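PDB 4DH2: dockerin type 1 from Clostridium thermocellum, which binds a type I cohesin through its calcium-loaded dockerin domain, helping to assemble the cellulosome, and belongs to a probable glycoside hydrolase. Local coordinates for the calcium ion site. Residues are numbered along the deposited sequence; one frame, centred on the assembly and turned at random.

The calcium ion site. Residues 9-17, 20. With CA (calcium ion), chain B.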
loop_
_atom_site.group_PDB
_atom_site.type_symbol
_atom_site.label_atom_id
_atom_site.label_comp_id
_atom_site.label_asym_id
_atom_site.label_seq_id
_atom_site.Cartn_x
_atom_site.Cartn_y
_atom_site.Cartn_z
ATOM N N ASP A 9 -4.792 -1.911 17.580
ATOM C CA ASP A 9 -3.677 -1.018 17.870
ATOM C C ASP A 9 -2.776 -1.651 18.922
ATOM O O ASP A 9 -2.837 -1.338 20.124
ATOM C CB ASP A 9 -4.189 0.359 18.339
ATOM C CG ASP A 9 -3.070 1.290 18.717
ATOM O OD1 ASP A 9 -1.923 1.057 18.307
ATOM O OD2 ASP A 9 -3.324 2.268 19.471
ATOM N N VAL A 10 -1.955 -2.588 18.467
ATOM C CA VAL A 10 -1.219 -3.426 19.382
ATOM C C VAL A 10 0.032 -2.777 19.970
ATOM O O VAL A 10 0.599 -3.331 20.889
ATOM C CB VAL A 10 -0.860 -4.800 18.746
ATOM C CG1 VAL A 10 -2.137 -5.509 18.279
ATOM C CG2 VAL A 10 0.140 -4.648 17.626
ATOM N N ASN A 11 0.451 -1.608 19.472
ATOM C CA ASN A 11 1.532 -0.870 20.135
ATOM C C ASN A 11 1.023 0.378 20.854
ATOM O O ASN A 11 1.815 1.171 21.337
ATOM C CB ASN A 11 2.666 -0.490 19.175
ATOM C CG ASN A 11 2.212 0.328 17.977
ATOM O OD1 ASN A 11 1.066 0.784 17.867
ATOM N ND2 ASN A 11 3.137 0.511 17.045
ATOM N N ALA A 12 -0.298 0.521 20.913
ATOM C CA ALA A 12 -0.948 1.580 21.689
ATOM C C ALA A 12 -0.429 2.964 21.300
ATOM O O ALA A 12 -0.128 3.795 22.166
ATOM C CB ALA A 12 -0.764 1.319 23.220
ATOM N N ASP A 13 -0.334 3.236 20.005
ATOM C CA ASP A 13 0.136 4.551 19.583
ATOM C C ASP A 13 -1.031 5.346 19.007
ATOM O O ASP A 13 -0.842 6.416 18.449
ATOM C CB ASP A 13 1.332 4.469 18.624
ATOM C CG ASP A 13 0.963 3.927 17.251
ATOM O OD1 ASP A 13 -0.188 3.484 17.059
ATOM O OD2 ASP A 13 1.837 3.951 16.358
ATOM N N GLY A 14 -2.247 4.818 19.149
ATOM C CA GLY A 14 -3.432 5.541 18.724
ATOM C C GLY A 14 -3.991 5.187 17.364
ATOM O O GLY A 14 -5.131 5.536 17.061
ATOM N N VAL A 15 -3.206 4.492 16.543
ATOM C CA VAL A 15 -3.584 4.255 15.157
ATOM C C VAL A 15 -3.252 2.806 14.773
ATOM O O VAL A 15 -2.408 2.185 15.407
ATOM C CB VAL A 15 -2.831 5.204 14.197
ATOM C CG1 VAL A 15 -1.347 4.989 14.300
ATOM C CG2 VAL A 15 -3.302 5.010 12.761
ATOM N N VAL A 16 -3.958 2.294 13.767
ATOM C CA VAL A 16 -3.696 0.968 13.235
ATOM C C VAL A 16 -2.997 1.137 11.898
ATOM O O VAL A 16 -3.585 1.666 10.944
ATOM C CB VAL A 16 -5.002 0.199 13.070
ATOM C CG1 VAL A 16 -4.736 -1.168 12.489
ATOM C CG2 VAL A 16 -5.708 0.099 14.437
ATOM N N ASN A 17 -1.739 0.708 11.821
ATOM C CA ASN A 17 -0.987 0.825 10.594
ATOM C C ASN A 17 0.000 -0.335 10.482
ATOM O O ASN A 17 -0.109 -1.340 11.217
ATOM C CB ASN A 17 -0.257 2.187 10.499
ATOM C CG ASN A 17 0.755 2.408 11.607
ATOM O OD1 ASN A 17 1.209 1.463 12.252
ATOM N ND2 ASN A 17 1.113 3.689 11.861
ATOM N N ASP A 20 1.509 -2.201 13.504
ATOM C CA ASP A 20 0.671 -3.157 14.207
ATOM C C ASP A 20 0.615 -4.484 13.473
ATOM O O ASP A 20 0.545 -5.548 14.081
ATOM C CB ASP A 20 -0.723 -2.597 14.356
ATOM C CG ASP A 20 -0.707 -1.275 15.098
ATOM O OD1 ASP A 20 -0.444 -1.273 16.311
ATOM O OD2 ASP A 20 -0.895 -0.253 14.422
HETATM CA CA CA B . -0.581 1.186 16.333
HETATM O O HOH W 1 1.295 1.788 14.930
#
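One calcium ion sits in the first loop-helix repeat of the type I dockerin domain, an F-hand: an EF-hand-like calcium loop that runs straight into its exiting helix and lacks the entering helix. The ligands follow the EF-hand order, with side chains from Asp9, Asn11 and Asp13, the main-chain carbonyl of Val15, a water, and Asp20 at position twelve, giving seven-coordination. Asp9 reaches in with CG anti to its backbone N (chi1 177°) and binds end-on through OD1, at 2.4 Å from the ion. Its carboxylate also holds the turn of the loop: OD1 takes the N-H of Asp13 on its syn lone pair, while OD2 accepts from Gly14 N at 2.8 Å, the donor lying above the carboxylate plane. Asn11 and Asp13 both place CG between the backbone N and the carbonyl carbon (chi1 57° and 70°), folding their short side chains back toward the metal. Asn11 offers its amide oxygen OD1, 2.3 Å from the calcium, and turns ND2 toward the bound water. Asp13 is monodentate through OD1, which Val15 N meets from above the plane; its other oxygen, OD2, lies 2.6 Å from the water. Asn17, at position nine of the loop, reaches the ion through that water, its OD1 2.7 Å from it, so Asn11, Asp13 and Asn17 all help to position it. Asp20 faces Asp13 across the ion, its CG beside the backbone N, and grips the ion with both oxygens, OD2 at 2.4 Å and OD1 at 2.5 Å. Asn17 N donates to the anti lone pair of Asp20 OD2 at 2.9 Å, steadying the bidentate carboxylate. The three carboxylates probably offset the calcium charge. Asp20 belongs to the first turn of helix 18-28, whereas the other protein ligands lie in the preceding loop, so the ion ties that loop to the start of the helix.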